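Long-range contacts in cyclic UMP-AMP synthase (Rhodothermus marinus SG0.5JP17-172, PDB 6E0K), which joins UTP and ATP into the second messenger 3',3'-cUAMP in a magnesium-dependent reaction, as the signal-producing synthase of a CBASS antiphage defence system: residues Q7-G15 / R191-Y199; Y213-N221 / F250-F260. All coordinates share one frame; numbering follows the deposited sequence.

Interaction 1 of 2, residues Q7-G15 / R191-Y199; sequences QLERWSHQG and RMFKNARTY
Side chains of 191-199 bind two consecutive carbonyls, Trp11 O and Ser12 O, on the N-terminal segment. Arg191 grips Ser12 O side-on with two nitrogens: NE lies 2.7 Å from Ser12 O, while NH2 makes a longer, more bent bond to the same oxygen. Because Ser12 O is close to the guanidinium plane, both N-H groups can converge on it. The arginine chain, bent at its third torsion, turns the group toward the loop, and Gln14 CB lies over one guanidinium face, 3.6 Å from Arg191 NE. Asn195 ND2 donates to Trp11 O at 2.7 Å in a nearly straight bond (172°); Asn195 ND2 also donates to a water that in turn donates to His13 O.

Trp11 is the main apolar element, a knob set among Met192, Asn195, Ala196 and Tyr199. Ala196 CA sits over the face of its six-membered ring, 4.0 Å from the centroid, a CH-pi contact, and Ala196 CB reaches Trp11 CZ3 at 3.8 Å. At the far end Trp11 CZ2 lies over one face of Tyr199, 3.7 Å from Tyr199 CG, with the ring planes inclined at 50°. Met192 extends the apolar surface, its SD 3.9 Å from Leu8 CB.

The axes of 7-11 and 191-199 approach to 8.3 Å at 102°, so the N-terminal helix lies across helix 186-202 almost perpendicularly. Around this crossing, Leu8 touches Phe231 of helix 231-244 and Trp283 of helix 269-285, and Leu282 of the latter meets Ala196 and Tyr199. On the loop side, Arg191 NH1 bonds to Ser52 O and Gln14 NE2 to Asn54 OD1, tying the crossing to the chain that follows helix 47-50.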
loop_
_atom_site.group_PDB
_atom_site.type_symbol
_atom_site.label_atom_id
_atom_site.label_comp_id
_atom_site.label_asym_id
_atom_site.label_seq_id
_atom_site.Cartn_x
_atom_site.Cartn_y
_atom_site.Cartn_z
ATOM N N GLN A 7 10.054 21.079 12.950
ATOM C CA GLN A 7 10.030 19.661 13.282
ATOM C C GLN A 7 9.052 18.911 12.389
ATOM O O GLN A 7 9.372 17.833 11.878
ATOM C CB GLN A 7 9.663 19.469 14.758
ATOM C CG GLN A 7 9.598 18.009 15.193
ATOM C CD GLN A 7 10.937 17.310 15.070
ATOM O OE1 GLN A 7 11.808 17.464 15.928
ATOM N NE2 GLN A 7 11.118 16.557 13.991
ATOM N N LEU A 8 7.853 19.459 12.198
ATOM C CA LEU A 8 6.901 18.817 11.302
ATOM C C LEU A 8 7.443 18.758 9.882
ATOM O O LEU A 8 7.264 17.752 9.186
ATOM C CB LEU A 8 5.570 19.564 11.337
ATOM C CG LEU A 8 4.922 19.634 12.718
ATOM C CD1 LEU A 8 3.685 20.515 12.647
ATOM C CD2 LEU A 8 4.544 18.231 13.189
ATOM N N GLU A 9 8.131 19.816 9.445
ATOM C CA GLU A 9 8.675 19.816 8.089
ATOM C C GLU A 9 9.749 18.746 7.927
ATOM O O GLU A 9 9.791 18.057 6.903
ATOM C CB GLU A 9 9.226 21.200 7.737
ATOM C CG GLU A 9 9.459 21.425 6.230
ATOM C CD GLU A 9 10.747 20.800 5.716
ATOM O OE1 GLU A 9 11.703 20.644 6.506
ATOM O OE2 GLU A 9 10.802 20.465 4.514
ATOM N N ARG A 10 10.622 18.580 8.925
ATOM C CA ARG A 10 11.595 17.489 8.866
ATOM C C ARG A 10 10.901 16.134 8.774
ATOM O O ARG A 10 11.310 15.260 7.995
ATOM C CB ARG A 10 12.514 17.537 10.092
ATOM C CG ARG A 10 13.624 18.566 10.001
ATOM C CD ARG A 10 14.712 18.295 11.041
ATOM N NE ARG A 10 14.198 18.384 12.405
ATOM C CZ ARG A 10 14.010 19.529 13.054
ATOM N NH1 ARG A 10 14.287 20.679 12.458
ATOM N NH2 ARG A 10 13.539 19.527 14.296
ATOM N N TRP A 11 9.845 15.941 9.566
ATOM C CA TRP A 11 9.103 14.691 9.515
ATOM C C TRP A 11 8.434 14.469 8.164
ATOM O O TRP A 11 8.158 13.317 7.805
ATOM C CB TRP A 11 8.053 14.679 10.628
ATOM C CG TRP A 11 8.584 14.382 12.001
ATOM C CD1 TRP A 11 9.787 13.820 12.325
ATOM C CD2 TRP A 11 7.898 14.611 13.233
ATOM N NE1 TRP A 11 9.892 13.690 13.697
ATOM C CE2 TRP A 11 8.744 14.170 14.274
ATOM C CE3 TRP A 11 6.644 15.141 13.557
ATOM C CZ2 TRP A 11 8.389 14.273 15.620
ATOM C CZ3 TRP A 11 6.287 15.233 14.897
ATOM C CH2 TRP A 11 7.160 14.800 15.909
ATOM N N SER A 12 8.185 15.534 7.396
ATOM C CA SER A 12 7.573 15.373 6.082
ATOM C C SER A 12 8.553 14.907 5.007
ATOM O O SER A 12 8.112 14.628 3.886
ATOM C CB SER A 12 6.927 16.683 5.619
ATOM O OG SER A 12 7.911 17.581 5.093
ATOM N N HIS A 13 9.851 14.830 5.299
ATOM C CA HIS A 13 10.807 14.480 4.251
ATOM C C HIS A 13 10.614 13.052 3.752
ATOM O O HIS A 13 10.286 12.138 4.508
ATOM C CB HIS A 13 12.234 14.634 4.751
ATOM C CG HIS A 13 12.615 16.049 5.036
ATOM N ND1 HIS A 13 13.795 16.387 5.667
ATOM C CD2 HIS A 13 11.984 17.215 4.764
ATOM C CE1 HIS A 13 13.864 17.700 5.788
ATOM N NE2 HIS A 13 12.783 18.228 5.242
ATOM N N GLN A 14 10.876 12.866 2.464
ATOM C CA GLN A 14 10.847 11.548 1.856
ATOM C C GLN A 14 12.230 10.911 1.918
ATOM O O GLN A 14 13.246 11.582 1.720
ATOM C CB GLN A 14 10.383 11.657 0.405
ATOM C CG GLN A 14 10.011 10.314 -0.239
ATOM C CD GLN A 14 9.673 10.437 -1.706
ATOM O OE1 GLN A 14 9.572 11.546 -2.260
ATOM N NE2 GLN A 14 9.486 9.297 -2.353
ATOM N N GLY A 15 12.264 9.614 2.204
ATOM C CA GLY A 15 13.492 8.865 2.038
ATOM C C GLY A 15 13.918 8.793 0.582
ATOM O O GLY A 15 13.127 8.984 -0.354
ATOM N N ARG A 191 3.708 11.508 5.073
ATOM C CA ARG A 191 5.032 11.225 5.616
ATOM C C ARG A 191 5.218 11.876 6.976
ATOM O O ARG A 191 5.807 11.272 7.877
ATOM C CB ARG A 191 6.117 11.683 4.637
ATOM C CG ARG A 191 6.020 10.920 3.304
ATOM C CD ARG A 191 7.227 11.168 2.400
ATOM N NE ARG A 191 7.446 12.594 2.166
ATOM C CZ ARG A 191 7.140 13.242 1.041
ATOM N NH1 ARG A 191 6.627 12.603 -0.004
ATOM N NH2 ARG A 191 7.379 14.555 0.963
ATOM N N MET A 192 4.715 13.104 7.138
ATOM C CA MET A 192 4.750 13.774 8.437
ATOM C C MET A 192 4.102 12.914 9.515
ATOM O O MET A 192 4.683 12.697 10.582
ATOM C CB MET A 192 4.045 15.122 8.344
ATOM C CG MET A 192 3.993 15.855 9.692
ATOM S SD MET A 192 2.898 17.284 9.652
ATOM C CE MET A 192 1.285 16.499 9.519
ATOM N N PHE A 193 2.907 12.389 9.245
ATOM C CA PHE A 193 2.246 11.575 10.258
ATOM C C PHE A 193 2.951 10.237 10.463
ATOM O O PHE A 193 3.025 9.748 11.595
ATOM C CB PHE A 193 0.775 11.377 9.898
ATOM C CG PHE A 193 -0.079 12.562 10.230
ATOM C CD1 PHE A 193 -0.226 12.983 11.549
ATOM C CD2 PHE A 193 -0.753 13.255 9.233
ATOM C CE1 PHE A 193 -1.014 14.083 11.863
ATOM C CE2 PHE A 193 -1.567 14.345 9.543
ATOM C CZ PHE A 193 -1.682 14.766 10.870
ATOM N N LYS A 194 3.475 9.626 9.395
ATOM C CA LYS A 194 4.274 8.414 9.572
ATOM C C LYS A 194 5.475 8.662 10.473
ATOM O O LYS A 194 5.786 7.845 11.348
ATOM C CB LYS A 194 4.743 7.877 8.212
ATOM C CG LYS A 194 3.689 7.134 7.447
ATOM C CD LYS A 194 4.302 6.678 6.129
ATOM C CE LYS A 194 3.424 5.763 5.346
ATOM N NZ LYS A 194 4.327 5.103 4.339
ATOM N N ASN A 195 6.208 9.747 10.231
ATOM C CA ASN A 195 7.361 10.037 11.080
ATOM C C ASN A 195 6.949 10.426 12.499
ATOM O O ASN A 195 7.664 10.100 13.458
ATOM C CB ASN A 195 8.216 11.127 10.444
ATOM C CG ASN A 195 9.365 10.563 9.615
ATOM O OD1 ASN A 195 10.054 9.614 10.018
ATOM N ND2 ASN A 195 9.571 11.141 8.443
ATOM N N ALA A 196 5.820 11.119 12.657
ATOM C CA ALA A 196 5.323 11.401 14.004
ATOM C C ALA A 196 5.021 10.104 14.747
ATOM O O ALA A 196 5.420 9.928 15.904
ATOM C CB ALA A 196 4.083 12.287 13.923
ATOM N N ARG A 197 4.327 9.180 14.078
ATOM C CA ARG A 197 4.059 7.856 14.630
ATOM C C ARG A 197 5.348 7.140 15.027
ATOM O O ARG A 197 5.469 6.623 16.143
ATOM C CB ARG A 197 3.281 7.037 13.589
ATOM C CG ARG A 197 3.126 5.551 13.884
ATOM C CD ARG A 197 3.014 4.784 12.567
ATOM N NE ARG A 197 4.245 4.930 11.815
ATOM C CZ ARG A 197 4.465 4.507 10.572
ATOM N NH1 ARG A 197 3.532 3.874 9.848
ATOM N NH2 ARG A 197 5.657 4.721 10.043
ATOM N N THR A 198 6.320 7.085 14.112
ATOM C CA THR A 198 7.553 6.348 14.367
ATOM C C THR A 198 8.375 6.997 15.477
ATOM O O THR A 198 8.994 6.297 16.283
ATOM C CB THR A 198 8.339 6.231 13.061
ATOM O OG1 THR A 198 7.580 5.411 12.166
ATOM C CG2 THR A 198 9.713 5.612 13.282
ATOM N N TYR A 199 8.364 8.327 15.553
ATOM C CA TYR A 199 8.989 9.013 16.682
ATOM C C TYR A 199 8.414 8.527 18.010
ATOM O O TYR A 199 9.162 8.272 18.966
ATOM C CB TYR A 199 8.808 10.525 16.514
ATOM C CG TYR A 199 9.145 11.367 17.722
ATOM C CD1 TYR A 199 8.166 11.744 18.622
ATOM C CD2 TYR A 199 10.434 11.816 17.928
ATOM C CE1 TYR A 199 8.469 12.517 19.720
ATOM C CE2 TYR A 199 10.738 12.600 19.019
ATOM C CZ TYR A 199 9.749 12.940 19.908
ATOM O OH TYR A 199 10.043 13.716 21.004
HETATM O O HOH W 1 8.090 17.363 2.320
HETATM O O HOH W 2 11.719 10.798 6.418
#

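Interaction 2 of 2, residues Y213-N221 / F250-F260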
loop_
_atom_site.group_PDB
_atom_site.type_symbol
_atom_site.label_atom_id
_atom_site.label_comp_id
_atom_site.label_asym_id
_atom_site.label_seq_id
_atom_site.Cartn_x
_atom_site.Cartn_y
_atom_site.Cartn_z
ATOM N N TYR A 213 -0.119 1.344 5.575
ATOM C CA TYR A 213 -1.198 1.297 4.598
ATOM C C TYR A 213 -2.497 1.839 5.187
ATOM O O TYR A 213 -3.198 2.633 4.547
ATOM C CB TYR A 213 -1.369 -0.135 4.093
ATOM C CG TYR A 213 -2.580 -0.341 3.218
ATOM C CD1 TYR A 213 -2.565 0.056 1.887
ATOM C CD2 TYR A 213 -3.726 -0.941 3.719
ATOM C CE1 TYR A 213 -3.660 -0.150 1.069
ATOM C CE2 TYR A 213 -4.843 -1.143 2.908
ATOM C CZ TYR A 213 -4.796 -0.735 1.581
ATOM O OH TYR A 213 -5.888 -0.933 0.756
ATOM N N PHE A 214 -2.833 1.424 6.415
ATOM C CA PHE A 214 -4.053 1.912 7.059
ATOM C C PHE A 214 -3.994 3.415 7.291
ATOM O O PHE A 214 -5.010 4.116 7.176
ATOM C CB PHE A 214 -4.276 1.189 8.387
ATOM C CG PHE A 214 -4.608 -0.270 8.255
ATOM C CD1 PHE A 214 -5.245 -0.759 7.127
ATOM C CD2 PHE A 214 -4.281 -1.151 9.277
ATOM C CE1 PHE A 214 -5.556 -2.107 7.020
ATOM C CE2 PHE A 214 -4.579 -2.496 9.179
ATOM C CZ PHE A 214 -5.221 -2.975 8.047
ATOM N N LEU A 215 -2.805 3.935 7.614
ATOM C CA LEU A 215 -2.677 5.371 7.847
ATOM C C LEU A 215 -2.890 6.149 6.554
ATOM O O LEU A 215 -3.567 7.184 6.559
ATOM C CB LEU A 215 -1.307 5.684 8.459
ATOM C CG LEU A 215 -1.012 7.157 8.714
ATOM C CD1 LEU A 215 -2.057 7.764 9.626
ATOM C CD2 LEU A 215 0.390 7.289 9.300
ATOM N N GLU A 216 -2.341 5.656 5.434
ATOM C CA GLU A 216 -2.594 6.292 4.139
ATOM C C GLU A 216 -4.079 6.301 3.822
ATOM O O GLU A 216 -4.634 7.327 3.406
ATOM C CB GLU A 216 -1.823 5.579 3.020
ATOM C CG GLU A 216 -0.329 5.801 3.093
ATOM C CD GLU A 216 0.433 5.387 1.832
ATOM O OE1 GLU A 216 -0.161 5.173 0.736
ATOM O OE2 GLU A 216 1.660 5.253 1.961
ATOM N N CYS A 217 -4.745 5.161 4.021
ATOM C CA CYS A 217 -6.176 5.091 3.753
ATOM C C CYS A 217 -6.958 6.037 4.654
ATOM O O CYS A 217 -7.918 6.674 4.207
ATOM C CB CYS A 217 -6.681 3.653 3.924
ATOM S SG CYS A 217 -6.075 2.495 2.665
ATOM N N LEU A 218 -6.570 6.139 5.930
ATOM C CA LEU A 218 -7.260 7.045 6.840
ATOM C C LEU A 218 -7.162 8.479 6.343
ATOM O O LEU A 218 -8.166 9.198 6.258
ATOM C CB LEU A 218 -6.668 6.919 8.247
ATOM C CG LEU A 218 -7.344 7.762 9.330
ATOM C CD1 LEU A 218 -8.684 7.127 9.719
ATOM C CD2 LEU A 218 -6.437 7.913 10.552
ATOM N N LEU A 219 -5.952 8.896 5.964
ATOM C CA LEU A 219 -5.750 10.265 5.499
ATOM C C LEU A 219 -6.401 10.518 4.146
ATOM O O LEU A 219 -6.804 11.657 3.855
ATOM C CB LEU A 219 -4.247 10.554 5.438
ATOM C CG LEU A 219 -3.598 10.537 6.828
ATOM C CD1 LEU A 219 -2.067 10.548 6.724
ATOM C CD2 LEU A 219 -4.083 11.697 7.706
ATOM N N TYR A 220 -6.521 9.482 3.313
ATOM C CA TYR A 220 -7.176 9.650 2.022
ATOM C C TYR A 220 -8.608 10.145 2.180
ATOM O O TYR A 220 -9.121 10.868 1.314
ATOM C CB TYR A 220 -7.153 8.329 1.251
ATOM C CG TYR A 220 -7.778 8.463 -0.110
ATOM C CD1 TYR A 220 -7.074 9.036 -1.157
ATOM C CD2 TYR A 220 -9.074 8.033 -0.337
ATOM C CE1 TYR A 220 -7.643 9.174 -2.402
ATOM C CE2 TYR A 220 -9.652 8.172 -1.585
ATOM C CZ TYR A 220 -8.932 8.737 -2.603
ATOM O OH TYR A 220 -9.503 8.877 -3.849
ATOM N N ASN A 221 -9.256 9.786 3.284
ATOM C CA ASN A 221 -10.647 10.159 3.503
ATOM C C ASN A 221 -10.834 11.588 3.994
ATOM O O ASN A 221 -11.985 12.054 4.065
ATOM C CB ASN A 221 -11.273 9.185 4.495
ATOM C CG ASN A 221 -11.646 7.883 3.845
ATOM O OD1 ASN A 221 -12.747 7.758 3.325
ATOM N ND2 ASN A 221 -10.726 6.917 3.829
ATOM N N PHE A 250 -15.555 4.923 5.920
ATOM C CA PHE A 250 -14.317 5.238 5.210
ATOM C C PHE A 250 -13.968 4.118 4.243
ATOM O O PHE A 250 -14.123 2.931 4.549
ATOM C CB PHE A 250 -13.145 5.451 6.173
ATOM C CG PHE A 250 -13.080 6.831 6.781
ATOM C CD1 PHE A 250 -14.183 7.673 6.778
ATOM C CD2 PHE A 250 -11.896 7.283 7.348
ATOM C CE1 PHE A 250 -14.112 8.936 7.356
ATOM C CE2 PHE A 250 -11.814 8.538 7.916
ATOM C CZ PHE A 250 -12.920 9.368 7.919
ATOM N N ARG A 251 -13.487 4.507 3.074
ATOM C CA ARG A 251 -13.074 3.578 2.041
ATOM C C ARG A 251 -11.563 3.642 1.920
ATOM O O ARG A 251 -10.947 4.673 2.196
ATOM C CB ARG A 251 -13.730 3.928 0.704
ATOM C CG ARG A 251 -15.240 3.948 0.771
ATOM C CD ARG A 251 -15.774 2.545 0.693
ATOM N NE ARG A 251 -15.719 2.054 -0.678
ATOM C CZ ARG A 251 -15.973 0.801 -1.038
ATOM N NH1 ARG A 251 -16.293 -0.109 -0.123
ATOM N NH2 ARG A 251 -15.901 0.457 -2.319
ATOM N N CYS A 252 -10.967 2.527 1.522
ATOM C CA CYS A 252 -9.544 2.528 1.245
ATOM C C CYS A 252 -9.233 3.435 0.061
ATOM O O CYS A 252 -10.106 3.779 -0.740
ATOM C CB CYS A 252 -9.057 1.109 0.969
ATOM S SG CYS A 252 -9.039 0.110 2.490
ATOM N N GLN A 253 -7.960 3.821 -0.035
ATOM C CA GLN A 253 -7.524 4.698 -1.116
ATOM C C GLN A 253 -7.787 4.083 -2.487
ATOM O O GLN A 253 -7.978 4.818 -3.464
ATOM C CB GLN A 253 -6.043 5.031 -0.931
ATOM C CG GLN A 253 -5.454 5.995 -1.957
ATOM C CD GLN A 253 -4.137 6.577 -1.476
ATOM O OE1 GLN A 253 -4.104 7.267 -0.457
ATOM N NE2 GLN A 253 -3.065 6.319 -2.196
ATOM N N ASN A 254 -7.810 2.748 -2.590
ATOM C CA ASN A 254 -8.103 2.126 -3.881
ATOM C C ASN A 254 -9.554 2.297 -4.319
ATOM O O ASN A 254 -9.874 1.947 -5.458
ATOM C CB ASN A 254 -7.728 0.630 -3.891
ATOM C CG ASN A 254 -8.508 -0.211 -2.870
ATOM O OD1 ASN A 254 -9.651 0.079 -2.535
ATOM N ND2 ASN A 254 -7.879 -1.277 -2.400
ATOM N N GLY A 255 -10.427 2.819 -3.456
ATOM C CA GLY A 255 -11.822 3.022 -3.790
ATOM C C GLY A 255 -12.672 1.769 -3.808
ATOM O O GLY A 255 -13.868 1.853 -4.141
ATOM N N GLN A 256 -12.108 0.613 -3.459
ATOM C CA GLN A 256 -12.822 -0.659 -3.552
ATOM C C GLN A 256 -13.178 -1.265 -2.206
ATOM O O GLN A 256 -14.258 -1.845 -2.062
ATOM C CB GLN A 256 -11.993 -1.687 -4.332
ATOM C CG GLN A 256 -11.479 -1.219 -5.668
ATOM C CD GLN A 256 -12.534 -0.532 -6.497
ATOM O OE1 GLN A 256 -13.616 -1.077 -6.748
ATOM N NE2 GLN A 256 -12.232 0.688 -6.921
ATOM N N ASP A 257 -12.278 -1.184 -1.236
ATOM C CA ASP A 257 -12.389 -1.867 0.044
ATOM C C ASP A 257 -12.855 -0.913 1.133
ATOM O O ASP A 257 -12.612 0.296 1.073
ATOM C CB ASP A 257 -11.043 -2.453 0.484
ATOM C CG ASP A 257 -10.421 -3.385 -0.546
ATOM O OD1 ASP A 257 -11.154 -4.143 -1.214
ATOM O OD2 ASP A 257 -9.175 -3.361 -0.653
ATOM N N ASP A 258 -13.506 -1.479 2.149
ATOM C CA ASP A 258 -13.753 -0.747 3.383
ATOM C C ASP A 258 -12.493 -0.721 4.234
ATOM O O ASP A 258 -11.786 -1.725 4.354
ATOM C CB ASP A 258 -14.882 -1.378 4.188
ATOM C CG ASP A 258 -16.239 -1.140 3.576
ATOM O OD1 ASP A 258 -16.356 -0.264 2.695
ATOM O OD2 ASP A 258 -17.193 -1.822 3.997
ATOM N N LEU A 259 -12.234 0.429 4.852
ATOM C CA LEU A 259 -11.060 0.539 5.706
ATOM C C LEU A 259 -11.265 -0.191 7.028
ATOM O O LEU A 259 -10.318 -0.773 7.573
ATOM C CB LEU A 259 -10.724 2.012 5.952
ATOM C CG LEU A 259 -9.567 2.293 6.916
ATOM C CD1 LEU A 259 -8.310 1.546 6.472
ATOM C CD2 LEU A 259 -9.309 3.776 6.967
ATOM N N PHE A 260 -12.484 -0.178 7.559
ATOM C CA PHE A 260 -12.772 -0.707 8.885
ATOM C C PHE A 260 -13.675 -1.929 8.808
ATOM O O PHE A 260 -14.660 -1.944 8.061
ATOM C CB PHE A 260 -13.418 0.364 9.764
ATOM C CG PHE A 260 -12.547 1.556 9.968
ATOM C CD1 PHE A 260 -11.360 1.433 10.668
ATOM C CD2 PHE A 260 -12.890 2.797 9.446
ATOM C CE1 PHE A 260 -10.538 2.512 10.842
ATOM C CE2 PHE A 260 -12.066 3.888 9.622
ATOM C CZ PHE A 260 -10.886 3.744 10.327
HETATM O O HOH W 3 -6.152 1.293 -0.911
HETATM O O HOH W 4 -7.566 -2.780 1.478
HETATM O O HOH W 5 -0.625 7.316 -1.002
HETATM O O HOH W 6 -14.120 6.851 1.512
#
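Segment 213-221 takes in most of helix 212-220, whereas 250-260 is an irregular loop with a type I turn at Cys252-Gly255; their backbones come nearest at Cys217 and Cys252, with CA atoms 4.9 Å apart. Gln253 N donates to Cys217 SG at 3.5 Å, nearly straight (167°). The amide of Asn221 stacks on Phe250: the planes are 5° apart, and Asn221 CB lies over the ring centre, 3.5 Å from the centroid. From this flat position Asn221 ND2 donates to Arg251 O at 2.8 Å and to Cys217 O at the same length, bridging loop and helix. With CG trans to the backbone N (chi1 -177°), the extended Gln253 chain crosses the Tyr220 ring and packs CG over its face, while its amide bonds to Tyr186 and His171. Leu259 CD1 fits against Cys217 CB at 3.7 Å, and Leu218 CD1 meets the edge of Phe250. Water links Tyr213 OH to Asp257 OD2. Asn254 braces the loop internally, its OD1 accepting from Gln256 N and Asp257 N. The contact thus lays an Asx-turn loop, between helices 231-244 and 269-285 in sequence, along helix 212-220, whose Glu216 side chain is about 4 Å from that of ATP-binding Lys194.

Interactions 1 and 2 lie in series along the chain, with centres about 20 Å apart, and use consecutive helices: 186-202 in the first, 212-220 in the second. These helices pack directly together, Phe193 CD2 lying 3.9 Å from Leu219 CD1 and Lys194 CG 3.8 Å from Leu215 CD2. Thus the N-terminal segment 7-15 and the late loop 250-260 are attached to one helical unit, which helices 231-244 and 269-285 also contact. The ATP site borders the junction: ATP-binding Lys194 forms a long, weak ion pair with Glu216, whose side chain is about 5 Å from that of Ser48, another ATP-binding residue. Each contact is thus built on a helix with a residue at or close to that site.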